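Phospho-2-dehydro-3-deoxyheptonate aldolase (PDB 3TQK) probably catalyses the stereospecific condensation of phosphoenolpyruvate with D-erythrose 4-phosphate to give DAHP, the first step of chorismate biosynthesis. Local coordinates at residues 56-61 with 297-302; 90-95 with 125-130; 68-73 with 131-136; 177-182 with 223-228. All coordinates share one frame; numbering follows the deposited sequence.

In the fold
From the N terminus the chain enters a parallel eight-stranded barrel at strand 51-56. Interaction 1 joins the end of that strand to strand 293-299, the eighth, and so closes a loop that takes in nearly the whole barrel; the other three contacts fall within it. Interaction 3 joins helix 63-80 to the end of helix 116-132, and interaction 2, lying inside its span, sets the loop after strand 84-89 against the same helix. The two share helix 116-132 and are joined where L130 O and L135 N make a probable hydrogen bond. Interaction 4 comes later in the chain and pairs strands five and six, across the chain's centre from interaction 1.

Interaction 1: 56-61 with 297-302. With MN (manganese (II) ion), chain B.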
loop_
_atom_site.group_PDB
_atom_site.type_symbol
_atom_site.label_atom_id
_atom_site.label_comp_id
_atom_site.label_asym_id
_atom_site.label_seq_id
_atom_site.Cartn_x
_atom_site.Cartn_y
_atom_site.Cartn_z
ATOM N N GLY A 56 -15.539 -9.037 -16.895
ATOM C CA GLY A 56 -15.162 -10.417 -16.665
ATOM C C GLY A 56 -15.429 -10.831 -15.242
ATOM O O GLY A 56 -16.087 -10.100 -14.501
ATOM N N PRO A 57 -14.941 -12.020 -14.860
ATOM C CA PRO A 57 -15.117 -12.572 -13.518
ATOM C C PRO A 57 -14.502 -11.701 -12.432
ATOM O O PRO A 57 -13.518 -11.003 -12.686
ATOM C CB PRO A 57 -14.376 -13.905 -13.598
ATOM C CG PRO A 57 -14.415 -14.268 -15.038
ATOM C CD PRO A 57 -14.287 -12.983 -15.764
ATOM N N CYS A 58 -15.077 -11.752 -11.231
ATOM C CA CYS A 58 -14.517 -11.018 -10.092
ATOM C C CYS A 58 -13.038 -11.366 -9.957
ATOM O O CYS A 58 -12.186 -10.479 -9.929
ATOM C CB CYS A 58 -15.268 -11.345 -8.792
ATOM S SG CYS A 58 -14.465 -10.664 -7.293
ATOM N N SER A 59 -12.754 -12.667 -9.897
ATOM C CA SER A 59 -11.386 -13.175 -9.822
ATOM C C SER A 59 -11.334 -14.534 -10.515
ATOM O O SER A 59 -12.319 -15.268 -10.511
ATOM C CB SER A 59 -10.978 -13.342 -8.363
ATOM O OG SER A 59 -11.802 -14.335 -7.751
ATOM N N ILE A 60 -10.194 -14.859 -11.120
ATOM C CA ILE A 60 -10.052 -16.151 -11.784
ATOM C C ILE A 60 -9.728 -17.224 -10.732
ATOM O O ILE A 60 -8.882 -17.021 -9.850
ATOM C CB ILE A 60 -8.961 -16.121 -12.879
ATOM C CG1 ILE A 60 -9.289 -15.057 -13.956
ATOM C CG2 ILE A 60 -8.759 -17.517 -13.506
ATOM C CD1 ILE A 60 -10.494 -15.351 -14.842
ATOM N N HIS A 61 -10.451 -18.337 -10.799
ATOM C CA HIS A 61 -10.123 -19.539 -10.032
ATOM C C HIS A 61 -10.100 -20.794 -10.907
ATOM O O HIS A 61 -9.605 -21.827 -10.473
ATOM C CB HIS A 61 -11.089 -19.706 -8.851
ATOM C CG HIS A 61 -12.406 -20.315 -9.209
ATOM N ND1 HIS A 61 -13.474 -19.572 -9.662
ATOM C CD2 HIS A 61 -12.835 -21.600 -9.159
ATOM C CE1 HIS A 61 -14.500 -20.375 -9.888
ATOM N NE2 HIS A 61 -14.140 -21.609 -9.588
HETATM N N MSE A 297 -16.622 -0.701 -15.601
HETATM C CA MSE A 297 -16.239 -2.067 -15.237
HETATM C C MSE A 297 -17.490 -2.839 -14.892
HETATM O O MSE A 297 -18.376 -2.314 -14.229
HETATM C CB MSE A 297 -15.317 -2.093 -14.027
HETATM C CG MSE A 297 -14.232 -1.031 -14.025
HETATM SE SE MSE A 297 -12.854 -1.437 -12.697
HETATM C CE MSE A 297 -12.249 -3.160 -13.418
ATOM N N ILE A 298 -17.556 -4.085 -15.349
ATOM C CA ILE A 298 -18.664 -4.976 -15.049
ATOM C C ILE A 298 -18.087 -6.287 -14.542
ATOM O O ILE A 298 -17.124 -6.798 -15.112
ATOM C CB ILE A 298 -19.467 -5.294 -16.310
ATOM C CG1 ILE A 298 -20.070 -4.026 -16.903
ATOM C CG2 ILE A 298 -20.551 -6.338 -16.010
ATOM C CD1 ILE A 298 -20.597 -4.234 -18.302
ATOM N N GLU A 299 -18.662 -6.822 -13.469
ATOM C CA GLU A 299 -18.258 -8.131 -12.954
ATOM C C GLU A 299 -19.232 -9.171 -13.492
ATOM O O GLU A 299 -20.423 -9.138 -13.193
ATOM C CB GLU A 299 -18.166 -8.140 -11.415
ATOM C CG GLU A 299 -16.840 -7.551 -10.894
ATOM C CD GLU A 299 -16.649 -7.664 -9.378
ATOM O OE1 GLU A 299 -17.597 -7.385 -8.606
ATOM O OE2 GLU A 299 -15.522 -8.012 -8.959
ATOM N N SER A 300 -18.708 -10.064 -14.326
ATOM C CA SER A 300 -19.523 -10.941 -15.154
ATOM C C SER A 300 -18.926 -12.345 -15.213
ATOM O O SER A 300 -17.707 -12.505 -15.184
ATOM C CB SER A 300 -19.599 -10.347 -16.568
ATOM O OG SER A 300 -20.065 -11.286 -17.525
ATOM N N ASN A 301 -19.779 -13.358 -15.315
ATOM C CA ASN A 301 -19.304 -14.750 -15.432
ATOM C C ASN A 301 -20.312 -15.592 -16.217
ATOM O O ASN A 301 -21.283 -15.060 -16.749
ATOM C CB ASN A 301 -19.040 -15.351 -14.036
ATOM C CG ASN A 301 -17.793 -16.257 -13.989
ATOM O OD1 ASN A 301 -17.492 -17.001 -14.933
ATOM N ND2 ASN A 301 -17.076 -16.198 -12.869
ATOM N N LEU A 302 -20.072 -16.898 -16.287
ATOM C CA LEU A 302 -20.934 -17.816 -17.027
ATOM C C LEU A 302 -22.251 -18.054 -16.295
ATOM O O LEU A 302 -23.323 -17.973 -16.899
ATOM C CB LEU A 302 -20.216 -19.149 -17.259
ATOM C CG LEU A 302 -18.965 -19.071 -18.138
ATOM C CD1 LEU A 302 -18.140 -20.358 -18.047
ATOM C CD2 LEU A 302 -19.356 -18.770 -19.585
HETATM MN MN MN B . -14.684 -8.108 -7.112
#
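C58 and E299 meet at a manganese ion, which takes one ligand from each segment. C58 SG lies 2.6 Å from the manganese and E299 OE2 2.0 Å from it. The two ligand atoms, C58 SG and E299 OE2, stand 3.3 Å apart. C58 turns SG anti to its backbone N (chi1 171°), while the E299 chain, extended beyond CG, carries its carboxylate across from the last strand. H266 and D322 complete the protein ligands. The other carboxylate oxygen, E299 OE1, is hydrogen-bonded to S265, a second-shell contact that helps fix the rotation of the carboxylate.

Backbone bonds bring the segments together, with G56 paired in parallel with E299. G56 N donates to I298 O, and S300 N donates to G56 O over 2.6 Å. G56 has backbone angles that by themselves call for glycine, since a CB would be jammed against the preceding carbonyl oxygen.

Van der Waals contact comes from P57. The side chains of P57 and N301 cross at about a right angle, with P57 CB 3.6 Å from N301 ND2. Proline suits this buried place, where S300 O lies close to its nitrogen without a hydrogen to share.

The first and eighth strands of a TIM barrel thus pair at their C-terminal ends, where such enzymes carry the active site, here marked by the manganese site of a class-I DAHP synthase.

Interaction 2: 90-95 with 125-130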
loop_
_atom_site.group_PDB
_atom_site.type_symbol
_atom_site.label_atom_id
_atom_site.label_comp_id
_atom_site.label_asym_id
_atom_site.label_seq_id
_atom_site.Cartn_x
_atom_site.Cartn_y
_atom_site.Cartn_z
ATOM N N VAL A 90 -9.118 -10.087 -16.046
ATOM C CA VAL A 90 -8.417 -11.300 -15.648
ATOM C C VAL A 90 -7.694 -11.029 -14.331
ATOM O O VAL A 90 -6.488 -10.751 -14.318
ATOM C CB VAL A 90 -7.417 -11.764 -16.743
ATOM C CG1 VAL A 90 -7.015 -13.208 -16.515
ATOM C CG2 VAL A 90 -8.014 -11.600 -18.140
ATOM N N TYR A 91 -8.442 -11.099 -13.225
ATOM C CA TYR A 91 -7.919 -10.735 -11.905
ATOM C C TYR A 91 -7.460 -11.944 -11.114
ATOM O O TYR A 91 -8.125 -12.975 -11.103
ATOM C CB TYR A 91 -8.952 -9.949 -11.111
ATOM C CG TYR A 91 -8.944 -8.471 -11.432
ATOM C CD1 TYR A 91 -8.970 -8.023 -12.750
ATOM C CD2 TYR A 91 -8.898 -7.518 -10.424
ATOM C CE1 TYR A 91 -8.960 -6.678 -13.055
ATOM C CE2 TYR A 91 -8.894 -6.153 -10.727
ATOM C CZ TYR A 91 -8.928 -5.744 -12.049
ATOM O OH TYR A 91 -8.931 -4.399 -12.370
ATOM N N PHE A 92 -6.324 -11.815 -10.442
ATOM C CA PHE A 92 -5.714 -12.969 -9.777
ATOM C C PHE A 92 -5.616 -12.816 -8.258
ATOM O O PHE A 92 -4.883 -13.558 -7.603
ATOM C CB PHE A 92 -4.331 -13.236 -10.370
ATOM C CG PHE A 92 -4.359 -13.637 -11.816
ATOM C CD1 PHE A 92 -5.013 -14.790 -12.212
ATOM C CD2 PHE A 92 -3.742 -12.852 -12.783
ATOM C CE1 PHE A 92 -5.042 -15.172 -13.544
ATOM C CE2 PHE A 92 -3.764 -13.234 -14.113
ATOM C CZ PHE A 92 -4.418 -14.393 -14.492
ATOM N N GLU A 93 -6.374 -11.879 -7.699
ATOM C CA GLU A 93 -6.302 -11.591 -6.272
ATOM C C GLU A 93 -7.639 -11.032 -5.769
ATOM O O GLU A 93 -8.294 -10.242 -6.447
ATOM C CB GLU A 93 -5.144 -10.616 -6.003
ATOM C CG GLU A 93 -4.629 -10.558 -4.555
ATOM C CD GLU A 93 -5.064 -9.297 -3.787
ATOM O OE1 GLU A 93 -6.086 -8.663 -4.155
ATOM O OE2 GLU A 93 -4.375 -8.935 -2.805
ATOM N N LYS A 94 -8.038 -11.465 -4.581
ATOM C CA LYS A 94 -9.244 -10.973 -3.931
ATOM C C LYS A 94 -8.868 -10.259 -2.627
ATOM O O LYS A 94 -8.240 -10.857 -1.747
ATOM C CB LYS A 94 -10.188 -12.140 -3.637
ATOM C CG LYS A 94 -11.461 -11.772 -2.861
ATOM C CD LYS A 94 -12.315 -10.741 -3.588
ATOM C CE LYS A 94 -13.570 -10.424 -2.785
ATOM N NZ LYS A 94 -13.248 -9.618 -1.599
ATOM N N PRO A 95 -9.222 -8.969 -2.508
ATOM C CA PRO A 95 -9.060 -8.271 -1.223
ATOM C C PRO A 95 -9.856 -8.910 -0.083
ATOM O O PRO A 95 -11.019 -9.306 -0.281
ATOM C CB PRO A 95 -9.599 -6.858 -1.501
ATOM C CG PRO A 95 -10.064 -6.850 -2.969
ATOM C CD PRO A 95 -9.486 -8.041 -3.627
ATOM N N ASN A 125 0.138 -18.187 -18.468
ATOM C CA ASN A 125 -0.342 -19.037 -19.560
ATOM C C ASN A 125 -1.778 -18.694 -19.945
ATOM O O ASN A 125 -2.135 -18.741 -21.120
ATOM C CB ASN A 125 -0.199 -20.544 -19.244
ATOM C CG ASN A 125 0.120 -21.384 -20.492
ATOM O OD1 ASN A 125 -0.300 -21.053 -21.591
ATOM N ND2 ASN A 125 0.876 -22.462 -20.316
ATOM N N LEU A 126 -2.594 -18.330 -18.964
ATOM C CA LEU A 126 -3.956 -17.879 -19.253
ATOM C C LEU A 126 -3.945 -16.583 -20.081
ATOM O O LEU A 126 -4.631 -16.465 -21.104
ATOM C CB LEU A 126 -4.741 -17.664 -17.955
ATOM C CG LEU A 126 -6.179 -17.170 -18.103
ATOM C CD1 LEU A 126 -6.997 -18.072 -19.037
ATOM C CD2 LEU A 126 -6.817 -17.073 -16.733
ATOM N N LEU A 127 -3.151 -15.621 -19.635
ATOM C CA LEU A 127 -3.029 -14.351 -20.339
ATOM C C LEU A 127 -2.464 -14.537 -21.735
ATOM O O LEU A 127 -2.908 -13.877 -22.679
ATOM C CB LEU A 127 -2.167 -13.387 -19.545
ATOM C CG LEU A 127 -2.828 -12.830 -18.296
ATOM C CD1 LEU A 127 -1.751 -12.208 -17.432
ATOM C CD2 LEU A 127 -3.940 -11.811 -18.638
ATOM N N SER A 128 -1.505 -15.446 -21.890
ATOM C CA SER A 128 -0.992 -15.771 -23.223
ATOM C C SER A 128 -2.130 -16.268 -24.112
ATOM O O SER A 128 -2.311 -15.753 -25.209
ATOM C CB SER A 128 0.126 -16.806 -23.146
ATOM O OG SER A 128 0.653 -17.103 -24.430
ATOM N N ASP A 129 -2.906 -17.235 -23.618
ATOM C CA ASP A 129 -4.028 -17.808 -24.368
ATOM C C ASP A 129 -5.095 -16.783 -24.773
ATOM O O ASP A 129 -5.535 -16.763 -25.920
ATOM C CB ASP A 129 -4.693 -18.962 -23.580
ATOM C CG ASP A 129 -3.775 -20.176 -23.422
ATOM O OD1 ASP A 129 -2.717 -20.198 -24.070
ATOM O OD2 ASP A 129 -4.095 -21.101 -22.643
ATOM N N LEU A 130 -5.502 -15.940 -23.830
ATOM C CA LEU A 130 -6.546 -14.946 -24.085
ATOM C C LEU A 130 -6.127 -13.906 -25.132
ATOM O O LEU A 130 -6.877 -13.640 -26.082
ATOM C CB LEU A 130 -6.946 -14.255 -22.786
ATOM C CG LEU A 130 -7.626 -15.155 -21.748
ATOM C CD1 LEU A 130 -7.749 -14.424 -20.421
ATOM C CD2 LEU A 130 -8.981 -15.595 -22.235
#
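V90 packs against L126, L127 and L130 in the layer between barrel and helices of a TIM barrel: the loop that leaves strand 84-89 turns two side chains onto helix 116-132, the helix that follows it in the chain. No hydrogen bond crosses between the segments, and the contact is wholly apolar.

The aliphatic part centres on V90, whose beta-branch spreads its methyls over one side of the helix. V90 CG1, anti to the backbone N (chi1 -163°), reaches L126 CD2 at 3.9 Å. L127 lies alongside, running in the opposite direction, and brings CD2 to 4.0 Å from V90 CB. L130 comes head-on instead, tip to tip with the other methyl of the valine. L126 and L130 are one helical turn apart, joined by the bond from L130 N to L126 O, and L127 sits beside them; this spacing lets three leucines present one continuous apolar surface to the loop. C137 on the next strand also touches V90, L127 and L130, while L126 packs on helix 63-80 as well.

The aromatic part is made by F92, which the leucines meet at its rim and not over a face. Two methyls lie near the ring plane at separate edge carbons: L126 CD2 is 4.1 Å from F92 CE1, and L127 CD1 is 4.0 Å from F92 CE2.

Interaction 3: 68-73 with 131-136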
loop_
_atom_site.group_PDB
_atom_site.type_symbol
_atom_site.label_atom_id
_atom_site.label_comp_id
_atom_site.label_asym_id
_atom_site.label_seq_id
_atom_site.Cartn_x
_atom_site.Cartn_y
_atom_site.Cartn_z
ATOM N N GLU A 68 -13.454 -20.592 -21.722
ATOM C CA GLU A 68 -14.816 -20.668 -22.256
ATOM C C GLU A 68 -15.531 -19.318 -22.220
ATOM O O GLU A 68 -16.179 -18.943 -23.193
ATOM C CB GLU A 68 -15.659 -21.715 -21.539
ATOM C CG GLU A 68 -16.998 -21.977 -22.233
ATOM C CD GLU A 68 -17.846 -23.002 -21.510
ATOM O OE1 GLU A 68 -19.084 -22.860 -21.536
ATOM O OE2 GLU A 68 -17.280 -23.940 -20.912
ATOM N N TYR A 69 -15.410 -18.593 -21.108
ATOM C CA TYR A 69 -15.971 -17.240 -20.998
ATOM C C TYR A 69 -15.418 -16.337 -22.099
ATOM O O TYR A 69 -16.164 -15.598 -22.743
ATOM C CB TYR A 69 -15.660 -16.625 -19.622
ATOM C CG TYR A 69 -16.272 -15.250 -19.418
ATOM C CD1 TYR A 69 -15.565 -14.105 -19.738
ATOM C CD2 TYR A 69 -17.556 -15.104 -18.914
ATOM C CE1 TYR A 69 -16.112 -12.851 -19.562
ATOM C CE2 TYR A 69 -18.120 -13.860 -18.737
ATOM C CZ TYR A 69 -17.392 -12.731 -19.066
ATOM O OH TYR A 69 -17.935 -11.479 -18.902
ATOM N N ALA A 70 -14.106 -16.411 -22.305
ATOM C CA ALA A 70 -13.413 -15.555 -23.266
ATOM C C ALA A 70 -13.910 -15.785 -24.676
ATOM O O ALA A 70 -14.067 -14.835 -25.441
ATOM C CB ALA A 70 -11.931 -15.784 -23.209
ATOM N N THR A 71 -14.144 -17.046 -25.016
ATOM C CA THR A 71 -14.692 -17.412 -26.311
ATOM C C THR A 71 -16.022 -16.705 -26.567
ATOM O O THR A 71 -16.231 -16.115 -27.628
ATOM C CB THR A 71 -14.899 -18.934 -26.409
ATOM O OG1 THR A 71 -13.685 -19.596 -26.023
ATOM C CG2 THR A 71 -15.314 -19.342 -27.832
ATOM N N LYS A 72 -16.911 -16.767 -25.584
ATOM C CA LYS A 72 -18.196 -16.092 -25.677
ATOM C C LYS A 72 -18.005 -14.586 -25.815
ATOM O O LYS A 72 -18.666 -13.954 -26.619
ATOM C CB LYS A 72 -19.081 -16.415 -24.465
ATOM C CG LYS A 72 -19.816 -17.765 -24.567
ATOM C CD LYS A 72 -20.637 -18.074 -23.297
ATOM C CE LYS A 72 -22.063 -18.539 -23.631
ATOM N NZ LYS A 72 -22.102 -19.717 -24.547
ATOM N N LEU A 73 -17.093 -14.016 -25.037
ATOM C CA LEU A 73 -16.836 -12.580 -25.109
ATOM C C LEU A 73 -16.286 -12.183 -26.487
ATOM O O LEU A 73 -16.757 -11.232 -27.095
ATOM C CB LEU A 73 -15.877 -12.147 -23.993
ATOM C CG LEU A 73 -15.789 -10.647 -23.717
ATOM C CD1 LEU A 73 -17.104 -10.107 -23.169
ATOM C CD2 LEU A 73 -14.655 -10.366 -22.768
ATOM N N THR A 131 -4.940 -13.326 -24.962
ATOM C CA THR A 131 -4.421 -12.348 -25.903
ATOM C C THR A 131 -4.141 -12.978 -27.259
ATOM O O THR A 131 -4.298 -12.317 -28.301
ATOM C CB THR A 131 -3.133 -11.695 -25.405
ATOM O OG1 THR A 131 -2.186 -12.713 -25.077
ATOM C CG2 THR A 131 -3.411 -10.787 -24.190
ATOM N N ASN A 132 -3.742 -14.253 -27.249
ATOM C CA ASN A 132 -3.539 -14.988 -28.489
ATOM C C ASN A 132 -4.846 -15.230 -29.247
ATOM O O ASN A 132 -4.837 -15.426 -30.464
ATOM C CB ASN A 132 -2.818 -16.310 -28.224
ATOM C CG ASN A 132 -2.306 -16.947 -29.486
ATOM O OD1 ASN A 132 -2.633 -18.089 -29.785
ATOM N ND2 ASN A 132 -1.516 -16.195 -30.255
HETATM N N MSE A 133 -5.966 -15.206 -28.531
HETATM C CA MSE A 133 -7.288 -15.238 -29.167
HETATM C C MSE A 133 -7.706 -13.862 -29.701
HETATM O O MSE A 133 -8.760 -13.735 -30.321
HETATM C CB MSE A 133 -8.356 -15.704 -28.173
HETATM C CG MSE A 133 -8.272 -17.161 -27.758
HETATM SE SE MSE A 133 -9.340 -17.419 -26.145
HETATM C CE MSE A 133 -10.892 -16.366 -26.678
ATOM N N GLY A 134 -6.898 -12.838 -29.432
ATOM C CA GLY A 134 -7.188 -11.480 -29.885
ATOM C C GLY A 134 -7.953 -10.633 -28.879
ATOM O O GLY A 134 -8.493 -9.593 -29.250
ATOM N N LEU A 135 -8.000 -11.077 -27.616
ATOM C CA LEU A 135 -8.715 -10.370 -26.552
ATOM C C LEU A 135 -7.747 -9.575 -25.703
ATOM O O LEU A 135 -6.859 -10.149 -25.075
ATOM C CB LEU A 135 -9.448 -11.341 -25.611
ATOM C CG LEU A 135 -10.900 -11.702 -25.910
ATOM C CD1 LEU A 135 -11.348 -12.874 -24.999
ATOM C CD2 LEU A 135 -11.823 -10.503 -25.755
ATOM N N PRO A 136 -7.934 -8.253 -25.639
ATOM C CA PRO A 136 -7.154 -7.491 -24.673
ATOM C C PRO A 136 -7.548 -7.866 -23.258
ATOM O O PRO A 136 -8.728 -8.167 -23.010
ATOM C CB PRO A 136 -7.549 -6.039 -24.940
ATOM C CG PRO A 136 -8.435 -6.042 -26.135
ATOM C CD PRO A 136 -8.888 -7.421 -26.392
#
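A70 and L135 form the tight side of this contact. L135 CD1 lies 3.5 Å from A70 CB, closer than usual for two carbons, and 3.4 Å from A70 O, so one methyl presses on both the alanine side chain and the helix backbone. Alanine suits the place because its single methyl lets the leucine come down close to the helix. Next to it, three residues further along the helix and on the same side, L73 crosses L135 at a slant. With CG anti to the backbone N (chi1 -165°), the L73 side chain is turned so that CD2 meets L135 CD2 at 4.1 Å.

Toward solvent the packing is looser and rests on M133, a selenomethionine. Bent at chi3 (43°), its chain brings the terminal methyl CE back onto the helix, 3.7 Å from A70 CB and equally near T71 N. The exposed T71 side chain comes no nearer than OG1 at 4.3 Å from M133 CE, and its hydroxyl is occupied by I67 O within its own helix.

Between M133 and L135 the chain turns at G134, whose positive phi ends helix 116-132 in a Schellman motif and leads toward strand 137-140. Helix 63-80 is thereby packed against the end of helix 116-132 on the outside of the barrel, with A70 and L73 also resting on M88 of strand 84-89 and L73 reaching V55 of strand 51-56.

Interaction 4: 177-182 with 223-228; sequences SASIGF and NQNGHV
G181 packs against one face of the H227 imidazole where the fifth and sixth strands of the TIM barrel, 179-183 and 226-230, pair in parallel. G181 CA sits over that face, 3.5 Å from the centroid of the H227 ring and offset toward the rim, a CH-pi contact. Glycine suits the place, since a CB would clash with H227 CE1. H227 reaches this position through the crowded chi1 (67°), with CG between the backbone N and the carbonyl carbon. Two bonds fix the ring: H227 ND1 donates to V228 O at 2.9 Å, with the oxygen in the ring plane, and H227 NE2 is hydrogen-bonded to W156.

F182, V228 and I180 point to the other face of the sheet. The ring of F182 turns an edge to H227 O, which lies in its plane, and the side chain also packs on helix 191-200. The strands are held by I180 N to N225 O, H227 N to I180 O, and F182 N to H227 O at 2.8 Å.

N223 reaches A178 with its amide and crosses I180 at about a right angle. N223 ND2 donates to A178 O at 3.0 Å, almost straight (172°) and in the amide plane, and also bonds A173 O. OD1 accepts from N225 N in an Asx turn, so bonds at both ends fix the amide's rotation. S179 OG touches N225 CB at 3.3 Å.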
loop_
_atom_site.group_PDB
_atom_site.type_symbol
_atom_site.label_atom_id
_atom_site.label_comp_id
_atom_site.label_asym_id
_atom_site.label_seq_id
_atom_site.Cartn_x
_atom_site.Cartn_y
_atom_site.Cartn_z
ATOM N N SER A 177 3.897 -0.033 -18.811
ATOM C CA SER A 177 3.524 0.409 -20.153
ATOM C C SER A 177 2.003 0.510 -20.331
ATOM O O SER A 177 1.513 1.405 -21.009
ATOM C CB SER A 177 4.097 -0.535 -21.210
ATOM O OG SER A 177 5.510 -0.433 -21.293
ATOM N N ALA A 178 1.269 -0.422 -19.743
ATOM C CA ALA A 178 -0.190 -0.427 -19.796
ATOM C C ALA A 178 -0.767 0.910 -19.335
ATOM O O ALA A 178 -0.149 1.624 -18.555
ATOM C CB ALA A 178 -0.740 -1.552 -18.917
ATOM N N SER A 179 -1.948 1.249 -19.830
ATOM C CA SER A 179 -2.734 2.304 -19.208
ATOM C C SER A 179 -3.144 1.815 -17.813
ATOM O O SER A 179 -3.294 0.612 -17.601
ATOM C CB SER A 179 -3.966 2.626 -20.052
ATOM O OG SER A 179 -3.601 3.251 -21.263
ATOM N N ILE A 180 -3.312 2.742 -16.873
ATOM C CA ILE A 180 -3.588 2.389 -15.487
ATOM C C ILE A 180 -4.722 3.235 -14.912
ATOM O O ILE A 180 -4.677 4.447 -14.980
ATOM C CB ILE A 180 -2.360 2.602 -14.589
ATOM C CG1 ILE A 180 -1.166 1.787 -15.075
ATOM C CG2 ILE A 180 -2.682 2.240 -13.136
ATOM C CD1 ILE A 180 -1.391 0.282 -15.004
ATOM N N GLY A 181 -5.722 2.583 -14.336
ATOM C CA GLY A 181 -6.737 3.255 -13.556
ATOM C C GLY A 181 -6.477 3.081 -12.064
ATOM O O GLY A 181 -6.019 2.018 -11.626
ATOM N N PHE A 182 -6.762 4.134 -11.293
ATOM C CA PHE A 182 -6.586 4.144 -9.842
ATOM C C PHE A 182 -7.944 4.284 -9.178
ATOM O O PHE A 182 -8.649 5.280 -9.379
ATOM C CB PHE A 182 -5.740 5.341 -9.403
ATOM C CG PHE A 182 -4.307 5.296 -9.864
ATOM C CD1 PHE A 182 -3.972 5.587 -11.173
ATOM C CD2 PHE A 182 -3.286 5.000 -8.975
ATOM C CE1 PHE A 182 -2.638 5.567 -11.597
ATOM C CE2 PHE A 182 -1.944 4.991 -9.401
ATOM C CZ PHE A 182 -1.632 5.274 -10.704
ATOM N N ASN A 223 3.817 7.743 -16.362
ATOM C CA ASN A 223 2.748 7.130 -17.138
ATOM C C ASN A 223 1.686 8.166 -17.420
ATOM O O ASN A 223 1.009 8.624 -16.502
ATOM C CB ASN A 223 2.148 5.934 -16.375
ATOM C CG ASN A 223 1.307 5.056 -17.258
ATOM O OD1 ASN A 223 0.674 5.537 -18.199
ATOM N ND2 ASN A 223 1.313 3.749 -16.986
ATOM N N GLN A 224 1.533 8.551 -18.683
ATOM C CA GLN A 224 0.607 9.637 -19.005
ATOM C C GLN A 224 -0.794 9.107 -19.315
ATOM O O GLN A 224 -1.670 9.890 -19.661
ATOM C CB GLN A 224 1.141 10.524 -20.159
ATOM C CG GLN A 224 2.608 11.000 -20.018
ATOM C CD GLN A 224 2.950 11.574 -18.640
ATOM O OE1 GLN A 224 4.015 11.292 -18.078
ATOM N NE2 GLN A 224 2.058 12.398 -18.105
ATOM N N ASN A 225 -1.007 7.791 -19.162
ATOM C CA ASN A 225 -2.312 7.172 -19.405
ATOM C C ASN A 225 -2.988 6.677 -18.120
ATOM O O ASN A 225 -3.623 5.617 -18.092
ATOM C CB ASN A 225 -2.164 6.051 -20.428
ATOM C CG ASN A 225 -1.666 6.557 -21.758
ATOM O OD1 ASN A 225 -2.102 7.621 -22.229
ATOM N ND2 ASN A 225 -0.748 5.817 -22.374
ATOM N N GLY A 226 -2.846 7.469 -17.061
ATOM C CA GLY A 226 -3.464 7.185 -15.784
ATOM C C GLY A 226 -4.783 7.913 -15.659
ATOM O O GLY A 226 -4.953 9.023 -16.177
ATOM N N HIS A 227 -5.719 7.301 -14.951
ATOM C CA HIS A 227 -7.024 7.910 -14.741
ATOM C C HIS A 227 -7.680 7.348 -13.482
ATOM O O HIS A 227 -7.254 6.324 -12.945
ATOM C CB HIS A 227 -7.906 7.603 -15.930
ATOM C CG HIS A 227 -8.233 6.154 -16.047
ATOM N ND1 HIS A 227 -9.282 5.574 -15.365
ATOM C CD2 HIS A 227 -7.614 5.155 -16.714
ATOM C CE1 HIS A 227 -9.303 4.282 -15.625
ATOM N NE2 HIS A 227 -8.302 4.001 -16.440
ATOM N N VAL A 228 -8.743 8.007 -13.048
ATOM C CA VAL A 228 -9.505 7.591 -11.883
ATOM C C VAL A 228 -10.547 6.544 -12.266
ATOM O O VAL A 228 -11.114 6.580 -13.374
ATOM C CB VAL A 228 -10.220 8.802 -11.238
ATOM C CG1 VAL A 228 -11.116 8.373 -10.091
ATOM C CG2 VAL A 228 -9.192 9.802 -10.765
HETATM O O HOH W 1 0.685 3.905 -20.421
#